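Local coordinates for protein aldehyde Dehydrogenase (Burkholderia cenocepacia, PDB 4O6R) that probably oxidises aldehydes with NAD(P)+ as the electron acceptor, as a member of the aldehyde dehydrogenase family, and binds AMP in its nucleotide pocket, at residues V30-D35 and E94-G99; D81-N86 and R112-F117; L139-R144 and V482-D487; V354-S359 and P374-A379. One frame throughout, in Å; residues are numbered along the deposited sequence.

Contact 1 of 4, residues V30-D35 and E94-G99; sequences VLNPHD and ESLDTG
Two waters carry the polar side of this contact, which joins the two-stranded antiparallel sheet 27-32/37-43 to the C-terminal end of helix 87-98, strand end and helix end crossing at close to a right angle (99°). Water 1 lies between two carbonyls that could not bond each other: it donates to Leu31 O at 2.4 Å and to Asp97 O at 2.5 Å. Water 2 likewise joins Asn32 OD1 to Ser95 O. Neither water has protons enough for every acceptor around it, so its bonds may be shared or alternate. Asn32 OD1 also takes the backbone N-H of His34 (OD1 to N 2.9 Å), an Asx turn that bends the chain as it leaves the strand. Asparagine suits this place because one oxygen serves turn and water together.

The van der Waals contacts set carbon against polar atoms. Pro33 lays its ring against the helix end, CD near Leu96 O and CG 3.5 Å from Gly99 N. Gly99, just past the helix with phi 88°, offers a bare backbone where a beta carbon would crowd Pro33 CG. Leu96, with CG anti to its backbone N, brings CD1 to 3.7 Å from Asn32 ND2, the two side chains crossing at about a right angle. Val30 CG1 touches Asp97 OD1 at 3.1 Å, while Asp97 OD2 accepts from Leu187 N.

With proline lacking an N-H and the helix end presenting carbonyl oxygens, the facing surfaces are rich in acceptors. Bound waters can supply some of the protons these acceptors lack, so they probably form part of the joint.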
loop_
_atom_site.group_PDB
_atom_site.type_symbol
_atom_site.label_atom_id
_atom_site.label_comp_id
_atom_site.label_asym_id
_atom_site.label_seq_id
_atom_site.Cartn_x
_atom_site.Cartn_y
_atom_site.Cartn_z
ATOM N N VAL A 30 -35.708 -26.750 13.394
ATOM C CA VAL A 30 -34.411 -26.404 13.963
ATOM C C VAL A 30 -34.330 -27.089 15.301
ATOM O O VAL A 30 -35.204 -26.901 16.149
ATOM C CB VAL A 30 -34.237 -24.902 14.150
ATOM C CG1 VAL A 30 -32.889 -24.596 14.812
ATOM C CG2 VAL A 30 -34.347 -24.213 12.792
ATOM N N LEU A 31 -33.294 -27.894 15.473
ATOM C CA LEU A 31 -33.163 -28.741 16.648
ATOM C C LEU A 31 -32.164 -28.173 17.659
ATOM O O LEU A 31 -31.176 -27.490 17.289
ATOM C CB LEU A 31 -32.793 -30.186 16.263
ATOM C CG LEU A 31 -33.695 -30.872 15.225
ATOM C CD1 LEU A 31 -33.288 -32.321 15.010
ATOM C CD2 LEU A 31 -35.135 -30.795 15.696
ATOM N N ASN A 32 -32.443 -28.465 18.921
ATOM C CA ASN A 32 -31.527 -28.226 20.013
ATOM C C ASN A 32 -30.646 -29.462 20.172
ATOM O O ASN A 32 -31.141 -30.515 20.537
ATOM C CB ASN A 32 -32.321 -27.989 21.295
ATOM C CG ASN A 32 -31.432 -27.708 22.499
ATOM O OD1 ASN A 32 -30.220 -27.926 22.465
ATOM N ND2 ASN A 32 -32.047 -27.192 23.573
ATOM N N PRO A 33 -29.336 -29.340 19.912
ATOM C CA PRO A 33 -28.442 -30.505 20.034
ATOM C C PRO A 33 -28.215 -31.049 21.447
ATOM O O PRO A 33 -27.708 -32.158 21.592
ATOM C CB PRO A 33 -27.152 -30.021 19.413
ATOM C CG PRO A 33 -27.169 -28.543 19.610
ATOM C CD PRO A 33 -28.604 -28.102 19.624
ATOM N N HIS A 34 -28.650 -30.344 22.485
ATOM C CA HIS A 34 -28.602 -30.905 23.843
ATOM C C HIS A 34 -29.568 -32.069 24.047
ATOM O O HIS A 34 -29.275 -33.032 24.784
ATOM C CB HIS A 34 -28.834 -29.811 24.891
ATOM C CG HIS A 34 -29.122 -30.331 26.258
ATOM N ND1 HIS A 34 -28.162 -30.937 27.036
ATOM C CD2 HIS A 34 -30.264 -30.340 26.990
ATOM C CE1 HIS A 34 -28.700 -31.305 28.188
ATOM N NE2 HIS A 34 -29.973 -30.958 28.183
ATOM N N ASP A 35 -30.724 -31.983 23.399
ATOM C CA ASP A 35 -31.779 -32.984 23.608
ATOM C C ASP A 35 -32.589 -33.403 22.393
ATOM O O ASP A 35 -33.546 -34.140 22.539
ATOM C CB ASP A 35 -32.729 -32.521 24.714
ATOM C CG ASP A 35 -33.425 -31.220 24.396
ATOM O OD1 ASP A 35 -33.360 -30.753 23.254
ATOM O OD2 ASP A 35 -34.026 -30.641 25.336
ATOM N N GLU A 94 -27.410 -18.357 20.309
ATOM C CA GLU A 94 -26.344 -19.123 19.640
ATOM C C GLU A 94 -26.102 -20.474 20.333
ATOM O O GLU A 94 -26.060 -21.513 19.665
ATOM C CB GLU A 94 -25.039 -18.287 19.552
ATOM C CG GLU A 94 -23.899 -18.913 18.738
ATOM C CD GLU A 94 -24.102 -18.892 17.227
ATOM O OE1 GLU A 94 -25.250 -18.819 16.746
ATOM O OE2 GLU A 94 -23.090 -19.001 16.481
ATOM N N SER A 95 -25.978 -20.471 21.664
ATOM C CA SER A 95 -25.808 -21.713 22.437
ATOM C C SER A 95 -26.974 -22.687 22.283
ATOM O O SER A 95 -26.766 -23.886 22.195
ATOM C CB SER A 95 -25.564 -21.436 23.932
ATOM O OG SER A 95 -24.289 -20.818 24.116
ATOM N N LEU A 96 -28.190 -22.172 22.258
ATOM C CA LEU A 96 -29.383 -23.002 22.138
ATOM C C LEU A 96 -29.377 -23.777 20.815
ATOM O O LEU A 96 -29.679 -24.970 20.784
ATOM C CB LEU A 96 -30.627 -22.124 22.214
ATOM C CG LEU A 96 -31.978 -22.808 22.334
ATOM C CD1 LEU A 96 -32.150 -23.479 23.688
ATOM C CD2 LEU A 96 -33.104 -21.802 22.092
ATOM N N ASP A 97 -28.998 -23.080 19.755
ATOM C CA ASP A 97 -29.057 -23.562 18.380
ATOM C C ASP A 97 -27.851 -24.437 18.012
ATOM O O ASP A 97 -27.977 -25.425 17.303
ATOM C CB ASP A 97 -29.083 -22.307 17.474
ATOM C CG ASP A 97 -29.595 -22.577 16.086
ATOM O OD1 ASP A 97 -30.075 -23.703 15.820
ATOM O OD2 ASP A 97 -29.521 -21.639 15.265
ATOM N N THR A 98 -26.674 -24.066 18.481
ATOM C CA THR A 98 -25.442 -24.711 18.033
ATOM C C THR A 98 -24.894 -25.756 18.985
ATOM O O THR A 98 -24.161 -26.624 18.558
ATOM C CB THR A 98 -24.310 -23.701 17.878
ATOM O OG1 THR A 98 -24.036 -23.092 19.149
ATOM C CG2 THR A 98 -24.672 -22.673 16.865
ATOM N N GLY A 99 -25.236 -25.647 20.272
ATOM C CA GLY A 99 -24.611 -26.453 21.293
ATOM C C GLY A 99 -23.335 -25.873 21.893
ATOM O O GLY A 99 -22.772 -26.482 22.788
HETATM O O HOH W 1 -29.770 -26.197 15.762
HETATM O O HOH W 2 -28.218 -26.189 23.376
#

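Contact 2 of 4, residues D81-N86 and R112-F117; sequences DAIEAN and RTAACF. With NO3 (nitrate ion), chain F.
Ile83 holds CG1 anti to its carbonyl carbon (chi1 -70°) and runs on extended, which sends CD1 across to helix 102-123 while CG2, anti to the backbone N, rests against Ala114. Phe117 also has CG anti to the carbonyl carbon (chi1 -83°), and its ring meets Ile83 CD1: that methyl lies 3.5 Å from Phe117 CD2, approaching obliquely, with the side chains crossing at about a right angle. Thr113 CG2, anti to its own backbone N, also touches Ile83 CD1, at 4.1 Å.

Ala114 is where the two backbones come nearest, its CA 6.0 Å from that of Ile83; a lone methyl suits so close an approach. Ile83 CG2 lies 4.0 Å from Ala114 CB. The extended Glu84 lies over the same methyl, OE2 3.5 Å from Ala114 CB, and its carboxylate goes on to salt bridges with Arg118 and with Arg74 of the second subunit. On helix 102-123, Arg112 points elsewhere: NH1 and NH2 both donate to nitrate O2, which lies in the guanidinium plane and comes probably from the crystallisation liquor.

The segments 81-85 and 112-117 run antiparallel (165°), with axes 8.8 Å apart at closest approach. Helix 187-199 packs on this pair through Ile192 against Ile83 and Met196 against Phe117, and helix 159-172 packs on helix 102-123 through Leu160 against Thr113 and Ser164 against Cys116 and Phe117.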
loop_
_atom_site.group_PDB
_atom_site.type_symbol
_atom_site.label_atom_id
_atom_site.label_comp_id
_atom_site.label_asym_id
_atom_site.label_seq_id
_atom_site.Cartn_x
_atom_site.Cartn_y
_atom_site.Cartn_z
ATOM N N ASP A 81 -21.886 -2.141 17.941
ATOM C CA ASP A 81 -22.351 -1.701 19.258
ATOM C C ASP A 81 -23.624 -2.405 19.653
ATOM O O ASP A 81 -23.779 -2.793 20.806
ATOM C CB ASP A 81 -22.597 -0.193 19.284
ATOM C CG ASP A 81 -21.311 0.616 19.306
ATOM O OD1 ASP A 81 -20.234 0.078 19.668
ATOM O OD2 ASP A 81 -21.394 1.818 18.991
ATOM N N ALA A 82 -24.546 -2.546 18.714
ATOM C CA ALA A 82 -25.847 -3.199 19.002
ATOM C C ALA A 82 -25.658 -4.682 19.393
ATOM O O ALA A 82 -26.336 -5.221 20.282
ATOM C CB ALA A 82 -26.764 -3.081 17.799
ATOM N N ILE A 83 -24.738 -5.344 18.712
ATOM C CA ILE A 83 -24.397 -6.721 19.060
ATOM C C ILE A 83 -23.913 -6.787 20.500
ATOM O O ILE A 83 -24.433 -7.583 21.315
ATOM C CB ILE A 83 -23.343 -7.296 18.092
ATOM C CG1 ILE A 83 -23.976 -7.500 16.713
ATOM C CG2 ILE A 83 -22.744 -8.598 18.627
ATOM C CD1 ILE A 83 -22.954 -7.685 15.580
ATOM N N GLU A 84 -22.968 -5.919 20.845
ATOM C CA GLU A 84 -22.469 -5.879 22.214
ATOM C C GLU A 84 -23.569 -5.568 23.229
ATOM O O GLU A 84 -23.607 -6.191 24.292
ATOM C CB GLU A 84 -21.295 -4.918 22.353
ATOM C CG GLU A 84 -20.048 -5.511 21.701
ATOM C CD GLU A 84 -18.861 -4.553 21.576
ATOM O OE1 GLU A 84 -19.010 -3.339 21.835
ATOM O OE2 GLU A 84 -17.782 -5.022 21.154
ATOM N N ALA A 85 -24.461 -4.634 22.901
ATOM C CA ALA A 85 -25.617 -4.324 23.770
ATOM C C ALA A 85 -26.551 -5.512 23.956
ATOM O O ALA A 85 -27.319 -5.550 24.913
ATOM C CB ALA A 85 -26.394 -3.133 23.234
ATOM N N ASN A 86 -26.513 -6.456 23.033
ATOM C CA ASN A 86 -27.340 -7.652 23.069
ATOM C C ASN A 86 -26.548 -8.923 23.340
ATOM O O ASN A 86 -26.996 -10.013 22.985
ATOM C CB ASN A 86 -28.091 -7.783 21.742
ATOM C CG ASN A 86 -29.219 -6.781 21.618
ATOM O OD1 ASN A 86 -30.289 -6.987 22.193
ATOM N ND2 ASN A 86 -28.981 -5.671 20.932
ATOM N N ARG A 112 -16.195 -11.789 19.091
ATOM C CA ARG A 112 -15.468 -11.885 17.815
ATOM C C ARG A 112 -16.311 -11.317 16.693
ATOM O O ARG A 112 -15.800 -10.671 15.790
ATOM C CB ARG A 112 -15.062 -13.325 17.494
ATOM C CG ARG A 112 -13.793 -13.837 18.198
ATOM C CD ARG A 112 -13.833 -15.355 18.215
ATOM N NE ARG A 112 -12.553 -16.021 18.148
ATOM C CZ ARG A 112 -12.372 -17.320 17.886
ATOM N NH1 ARG A 112 -13.396 -18.130 17.638
ATOM N NH2 ARG A 112 -11.141 -17.818 17.880
ATOM N N THR A 113 -17.622 -11.557 16.757
ATOM C CA THR A 113 -18.560 -11.040 15.768
ATOM C C THR A 113 -18.605 -9.531 15.832
ATOM O O THR A 113 -18.453 -8.877 14.823
ATOM C CB THR A 113 -19.975 -11.633 15.980
ATOM O OG1 THR A 113 -19.888 -13.058 15.989
ATOM C CG2 THR A 113 -20.907 -11.221 14.889
ATOM N N ALA A 114 -18.783 -8.975 17.027
ATOM C CA ALA A 114 -18.746 -7.521 17.196
ATOM C C ALA A 114 -17.418 -6.895 16.700
ATOM O O ALA A 114 -17.415 -5.892 15.988
ATOM C CB ALA A 114 -19.021 -7.156 18.641
ATOM N N ALA A 115 -16.310 -7.497 17.083
ATOM C CA ALA A 115 -14.988 -7.002 16.723
ATOM C C ALA A 115 -14.790 -6.965 15.221
ATOM O O ALA A 115 -14.210 -6.022 14.688
ATOM C CB ALA A 115 -13.907 -7.861 17.359
ATOM N N CYS A 116 -15.281 -7.982 14.531
ATOM C CA CYS A 116 -15.122 -8.050 13.083
ATOM C C CYS A 116 -15.987 -7.014 12.371
ATOM O O CYS A 116 -15.505 -6.341 11.482
ATOM C CB CYS A 116 -15.419 -9.457 12.571
ATOM S SG CYS A 116 -15.040 -9.691 10.807
ATOM N N PHE A 117 -17.260 -6.858 12.776
ATOM C CA PHE A 117 -18.070 -5.806 12.197
ATOM C C PHE A 117 -17.429 -4.441 12.512
ATOM O O PHE A 117 -17.428 -3.576 11.653
ATOM C CB PHE A 117 -19.513 -5.852 12.694
ATOM C CG PHE A 117 -20.387 -6.839 11.946
ATOM C CD1 PHE A 117 -20.604 -6.712 10.582
ATOM C CD2 PHE A 117 -21.029 -7.868 12.625
ATOM C CE1 PHE A 117 -21.429 -7.605 9.915
ATOM C CE2 PHE A 117 -21.859 -8.758 11.947
ATOM C CZ PHE A 117 -22.059 -8.616 10.587
HETATM N N NO3 F . -11.877 -20.727 15.789
HETATM O O1 NO3 F . -12.042 -19.802 14.989
HETATM O O2 NO3 F . -11.879 -20.511 17.157
HETATM O O3 NO3 F . -11.700 -22.033 15.346
#

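Contact 3 of 4, residues L139-R144 and V482-D487; sequences LNYVQR and VWVNVD
The Tyr141 ring carries Val482 on one face, CB 3.6 Å above the plane and offset toward the rim, while Val484 CG2 comes to its edge. On the opposite face of the sheet the indole of Trp483 is covered by the Asn140 amide, with Asn140 CG 3.7 Å above the plane of the indole and the planes only 14° apart: a stacked amide. These pairs dress an antiparallel beta arm in which strand 138-153 meets the C-terminal strand 477-485, the oligomerisation arm familiar in aldehyde dehydrogenases.

Tyr141 takes the crowded rotamer (chi1 61°), which folds its ring back alongside beta-branched Val482, both side chains pointing the same way. Leu139 and Val484, packed CB to CB, form one hydrogen-bonded pair and Tyr141 with Val482 the next; Asn140 and Trp483 between them are a non-hydrogen-bonded pair.

The arm serves the tetramer: residues 482-484 continue the sheet in parallel with a strand of the third subunit, where Ser454 bonds Asn140 OD1 and His431 bonds Tyr141 OH. Leu139 also packs on Tyr141 of the fourth subunit.

Val482 O is gripped twice, by Tyr141 N nearly along the C=O axis and by Asn140 ND2, 3.0 Å from Val482 O and standing above its carbonyl plane.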
loop_
_atom_site.group_PDB
_atom_site.type_symbol
_atom_site.label_atom_id
_atom_site.label_comp_id
_atom_site.label_asym_id
_atom_site.label_seq_id
_atom_site.Cartn_x
_atom_site.Cartn_y
_atom_site.Cartn_z
ATOM N N LEU A 139 -3.465 10.852 -17.579
ATOM C CA LEU A 139 -3.794 10.579 -16.209
ATOM C C LEU A 139 -4.495 9.223 -16.136
ATOM O O LEU A 139 -5.482 9.007 -16.826
ATOM C CB LEU A 139 -4.756 11.620 -15.694
ATOM C CG LEU A 139 -5.292 11.368 -14.295
ATOM C CD1 LEU A 139 -4.149 11.420 -13.288
ATOM C CD2 LEU A 139 -6.364 12.376 -13.952
ATOM N N ASN A 140 -4.016 8.331 -15.272
ATOM C CA ASN A 140 -4.635 7.016 -15.120
ATOM C C ASN A 140 -4.915 6.728 -13.667
ATOM O O ASN A 140 -3.993 6.489 -12.900
ATOM C CB ASN A 140 -3.713 5.944 -15.755
ATOM C CG ASN A 140 -4.238 4.524 -15.634
ATOM O OD1 ASN A 140 -3.440 3.578 -15.618
ATOM N ND2 ASN A 140 -5.555 4.353 -15.585
ATOM N N TYR A 141 -6.181 6.826 -13.273
ATOM C CA TYR A 141 -6.572 6.494 -11.909
ATOM C C TYR A 141 -7.371 5.195 -11.908
ATOM O O TYR A 141 -8.113 4.898 -12.866
ATOM C CB TYR A 141 -7.369 7.620 -11.257
ATOM C CG TYR A 141 -8.706 8.036 -11.888
ATOM C CD1 TYR A 141 -8.779 8.975 -12.926
ATOM C CD2 TYR A 141 -9.889 7.518 -11.412
ATOM C CE1 TYR A 141 -10.020 9.383 -13.463
ATOM C CE2 TYR A 141 -11.121 7.900 -11.939
ATOM C CZ TYR A 141 -11.180 8.851 -12.942
ATOM O OH TYR A 141 -12.417 9.210 -13.409
ATOM N N VAL A 142 -7.219 4.447 -10.833
ATOM C CA VAL A 142 -7.873 3.160 -10.682
ATOM C C VAL A 142 -8.668 3.181 -9.381
ATOM O O VAL A 142 -8.102 3.463 -8.319
ATOM C CB VAL A 142 -6.865 2.023 -10.635
ATOM C CG1 VAL A 142 -7.561 0.670 -10.492
ATOM C CG2 VAL A 142 -5.981 2.059 -11.877
ATOM N N GLN A 143 -9.964 2.917 -9.485
ATOM C CA GLN A 143 -10.821 2.791 -8.316
ATOM C C GLN A 143 -10.972 1.321 -7.918
ATOM O O GLN A 143 -10.935 0.450 -8.765
ATOM C CB GLN A 143 -12.203 3.308 -8.643
ATOM C CG GLN A 143 -12.232 4.734 -9.156
ATOM C CD GLN A 143 -12.597 5.663 -8.079
ATOM O OE1 GLN A 143 -12.260 5.438 -6.905
ATOM N NE2 GLN A 143 -13.322 6.698 -8.431
ATOM N N ARG A 144 -11.211 1.074 -6.628
ATOM C CA ARG A 144 -11.679 -0.225 -6.167
ATOM C C ARG A 144 -13.196 -0.169 -6.023
ATOM O O ARG A 144 -13.720 0.251 -4.980
ATOM C CB ARG A 144 -11.019 -0.586 -4.837
ATOM C CG ARG A 144 -9.485 -0.655 -4.923
ATOM C CD ARG A 144 -8.948 -1.656 -5.956
ATOM N NE ARG A 144 -9.520 -3.011 -5.791
ATOM C CZ ARG A 144 -9.178 -4.068 -6.521
ATOM N NH1 ARG A 144 -8.236 -3.975 -7.462
ATOM N NH2 ARG A 144 -9.767 -5.249 -6.318
ATOM N N VAL A 482 -9.359 4.142 -15.255
ATOM C CA VAL A 482 -9.846 5.246 -16.086
ATOM C C VAL A 482 -8.623 6.010 -16.584
ATOM O O VAL A 482 -7.727 6.366 -15.797
ATOM C CB VAL A 482 -10.772 6.213 -15.324
ATOM C CG1 VAL A 482 -11.183 7.373 -16.225
ATOM C CG2 VAL A 482 -12.032 5.497 -14.811
ATOM N N TRP A 483 -8.592 6.249 -17.879
ATOM C CA TRP A 483 -7.496 6.984 -18.531
ATOM C C TRP A 483 -8.025 8.285 -19.070
ATOM O O TRP A 483 -9.022 8.275 -19.825
ATOM C CB TRP A 483 -6.943 6.228 -19.735
ATOM C CG TRP A 483 -6.166 5.000 -19.443
ATOM C CD1 TRP A 483 -6.661 3.799 -19.023
ATOM C CD2 TRP A 483 -4.755 4.817 -19.609
ATOM N NE1 TRP A 483 -5.642 2.880 -18.912
ATOM C CE2 TRP A 483 -4.458 3.482 -19.230
ATOM C CE3 TRP A 483 -3.711 5.662 -19.990
ATOM C CZ2 TRP A 483 -3.164 2.956 -19.261
ATOM C CZ3 TRP A 483 -2.403 5.140 -20.026
ATOM C CH2 TRP A 483 -2.150 3.782 -19.643
ATOM N N VAL A 484 -7.370 9.388 -18.714
ATOM C CA VAL A 484 -7.651 10.683 -19.368
ATOM C C VAL A 484 -6.472 11.129 -20.232
ATOM O O VAL A 484 -5.385 11.391 -19.725
ATOM C CB VAL A 484 -7.917 11.798 -18.372
ATOM C CG1 VAL A 484 -8.386 13.057 -19.104
ATOM C CG2 VAL A 484 -8.957 11.350 -17.333
ATOM N N ASN A 485 -6.721 11.276 -21.525
ATOM C CA ASN A 485 -5.729 11.869 -22.398
ATOM C C ASN A 485 -5.771 13.390 -22.289
ATOM O O ASN A 485 -6.549 14.031 -22.979
ATOM C CB ASN A 485 -5.975 11.453 -23.832
ATOM C CG ASN A 485 -4.893 11.962 -24.757
ATOM O OD1 ASN A 485 -3.971 12.637 -24.317
ATOM N ND2 ASN A 485 -5.017 11.654 -26.044
ATOM N N VAL A 486 -4.926 13.950 -21.436
ATOM C CA VAL A 486 -4.921 15.390 -21.147
ATOM C C VAL A 486 -4.076 16.095 -22.204
ATOM O O VAL A 486 -4.532 17.045 -22.843
ATOM C CB VAL A 486 -4.351 15.674 -19.754
ATOM C CG1 VAL A 486 -4.243 17.170 -19.500
ATOM C CG2 VAL A 486 -5.178 14.975 -18.667
ATOM N N ASP A 487 -2.846 15.617 -22.380
ATOM C CA ASP A 487 -1.903 16.178 -23.364
ATOM C C ASP A 487 -1.028 15.132 -24.039
ATOM O O ASP A 487 0.158 15.391 -24.333
ATOM C CB ASP A 487 -0.978 17.167 -22.665
ATOM C CG ASP A 487 -1.622 18.479 -22.448
ATOM O OD1 ASP A 487 -2.092 19.074 -23.439
ATOM O OD2 ASP A 487 -1.647 18.932 -21.286
#

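Contact 4 of 4, residues V354-S359 and P374-A379; sequences VLTGGS and PTIVEA
Packing is closest where Thr356 and the two glycines after it fold against 374-376. Gly357 presses CA to within 3.3 Å of Pro374 O, and a beta carbon there would strike both that oxygen and Thr375 OG1; its positive phi (74°) also favours glycine. Gly358 N then gives a weak, bent hydrogen bond to Thr375 OG1 at 2.7 Å, a hydroxyl that is also bonded to Arg373 O. Thr356 tucks CG2 into the crowded position between its own N and carbonyl carbon, and so reaches Ile376 CD1 at 3.8 Å. At this end water 3 bridges Thr356 OG1 and Pro374 O, donating to the latter, while the hydroxyl is also bonded to Ser314.

Backbone bonds hold the antiparallel strands. Leu355 N donates to Ile376 O at 2.7 Å, nearly along the C=O axis, and Ile376 N returns a longer bond of 3.2 Å to Thr356 O. Thr356 N, by contrast, is buried without a partner.

The partly exposed side is looser. Leu355 CD1 touches Ile376 CG2 and lies 4.1 Å from Glu378 OE1, whose carboxylate turns to a salt bridge with Arg400.

Strand 353-356 is an outermost strand of its seven-stranded sheet within the chain. Strand 375-378 lies between it and strand 395-401, to which 375-378 runs parallel. Helix 302-315 covers Ile376 on one face; on the other, Val354 and Val377 meet CG2 to CG2 at 4.1 Å under helix 334-349.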
loop_
_atom_site.group_PDB
_atom_site.type_symbol
_atom_site.label_atom_id
_atom_site.label_comp_id
_atom_site.label_asym_id
_atom_site.label_seq_id
_atom_site.Cartn_x
_atom_site.Cartn_y
_atom_site.Cartn_z
ATOM N N VAL A 354 -6.921 -45.733 21.010
ATOM C CA VAL A 354 -7.777 -44.735 21.652
ATOM C C VAL A 354 -7.309 -44.540 23.103
ATOM O O VAL A 354 -7.483 -45.421 23.941
ATOM C CB VAL A 354 -9.260 -45.118 21.632
ATOM C CG1 VAL A 354 -10.107 -43.992 22.217
ATOM C CG2 VAL A 354 -9.731 -45.384 20.218
ATOM N N LEU A 355 -6.705 -43.396 23.383
ATOM C CA LEU A 355 -6.106 -43.137 24.698
ATOM C C LEU A 355 -7.127 -42.602 25.698
ATOM O O LEU A 355 -6.985 -42.823 26.889
ATOM C CB LEU A 355 -4.922 -42.193 24.562
ATOM C CG LEU A 355 -3.801 -42.672 23.636
ATOM C CD1 LEU A 355 -2.657 -41.673 23.577
ATOM C CD2 LEU A 355 -3.293 -44.031 24.129
ATOM N N THR A 356 -8.154 -41.898 25.206
ATOM C CA THR A 356 -9.318 -41.525 26.024
ATOM C C THR A 356 -10.485 -41.229 25.093
ATOM O O THR A 356 -10.295 -40.974 23.886
ATOM C CB THR A 356 -9.055 -40.302 26.934
ATOM O OG1 THR A 356 -10.175 -40.102 27.833
ATOM C CG2 THR A 356 -8.867 -39.017 26.116
ATOM N N GLY A 357 -11.691 -41.324 25.639
ATOM C CA GLY A 357 -12.888 -40.969 24.912
ATOM C C GLY A 357 -13.285 -41.970 23.865
ATOM O O GLY A 357 -13.093 -43.161 24.045
ATOM N N GLY A 358 -13.894 -41.475 22.796
ATOM C CA GLY A 358 -14.354 -42.356 21.709
ATOM C C GLY A 358 -15.813 -42.759 21.783
ATOM O O GLY A 358 -16.313 -43.477 20.912
ATOM N N SER A 359 -16.525 -42.311 22.805
ATOM C CA SER A 359 -17.941 -42.659 22.902
ATOM C C SER A 359 -18.717 -41.600 23.671
ATOM O O SER A 359 -18.135 -40.657 24.208
ATOM C CB SER A 359 -18.113 -44.044 23.508
ATOM O OG SER A 359 -17.609 -44.056 24.800
ATOM N N PRO A 374 -14.191 -36.047 24.581
ATOM C CA PRO A 374 -12.930 -35.703 23.921
ATOM C C PRO A 374 -12.157 -36.974 23.641
ATOM O O PRO A 374 -12.003 -37.811 24.534
ATOM C CB PRO A 374 -12.205 -34.834 24.954
ATOM C CG PRO A 374 -13.290 -34.255 25.793
ATOM C CD PRO A 374 -14.396 -35.288 25.830
ATOM N N THR A 375 -11.733 -37.133 22.400
ATOM C CA THR A 375 -11.177 -38.383 21.912
ATOM C C THR A 375 -9.752 -38.136 21.375
ATOM O O THR A 375 -9.523 -37.192 20.617
ATOM C CB THR A 375 -12.092 -38.966 20.837
ATOM O OG1 THR A 375 -13.390 -39.219 21.394
ATOM C CG2 THR A 375 -11.554 -40.242 20.302
ATOM N N ILE A 376 -8.817 -38.956 21.842
ATOM C CA ILE A 376 -7.412 -38.905 21.471
ATOM C C ILE A 376 -6.990 -40.280 20.963
ATOM O O ILE A 376 -7.100 -41.264 21.697
ATOM C CB ILE A 376 -6.544 -38.513 22.695
ATOM C CG1 ILE A 376 -6.920 -37.132 23.202
ATOM C CG2 ILE A 376 -5.047 -38.529 22.357
ATOM C CD1 ILE A 376 -6.274 -36.811 24.537
ATOM N N VAL A 377 -6.489 -40.338 19.728
ATOM C CA VAL A 377 -6.104 -41.589 19.102
ATOM C C VAL A 377 -4.679 -41.485 18.621
ATOM O O VAL A 377 -4.360 -40.582 17.849
ATOM C CB VAL A 377 -6.966 -41.913 17.862
ATOM C CG1 VAL A 377 -6.452 -43.149 17.167
ATOM C CG2 VAL A 377 -8.410 -42.088 18.253
ATOM N N GLU A 378 -3.830 -42.411 19.050
ATOM C CA GLU A 378 -2.501 -42.484 18.505
ATOM C C GLU A 378 -2.524 -43.362 17.261
ATOM O O GLU A 378 -2.880 -44.539 17.353
ATOM C CB GLU A 378 -1.504 -42.966 19.541
ATOM C CG GLU A 378 -0.079 -42.869 19.033
ATOM C CD GLU A 378 0.961 -42.518 20.110
ATOM O OE1 GLU A 378 0.707 -42.564 21.339
ATOM O OE2 GLU A 378 2.067 -42.206 19.682
ATOM N N ALA A 379 -2.164 -42.793 16.105
ATOM C CA ALA A 379 -2.272 -43.523 14.826
ATOM C C ALA A 379 -1.045 -44.359 14.538
ATOM O O ALA A 379 0.065 -43.993 14.907
ATOM C CB ALA A 379 -2.500 -42.580 13.671
HETATM O O HOH W 3 -12.180 -38.271 27.236
#

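In the fold
From the N terminus, contact 1 closes first: strand 27-32 is brought back onto the end of helix 87-98 across a mostly helical stretch. Contact 2 opens inside that loop and closes beyond it, so the two cross, contact 2 joining helix 69-85 to helix 102-123; their centres lie about 21 Å apart. Contact 3 opens next, at residues 139-144, and closes only at 482-487, near the C terminus. Contact 4 closes the shortest loop, pairing two neighbouring antiparallel strands at the edge of the seven-stranded sheet; it is nested within that long loop yet lies far from contact 3, about 62 Å between centres. Contact 3 thus stands off on the projecting arm, and contacts 1 and 4 occupy the opposite side of the chain's centre.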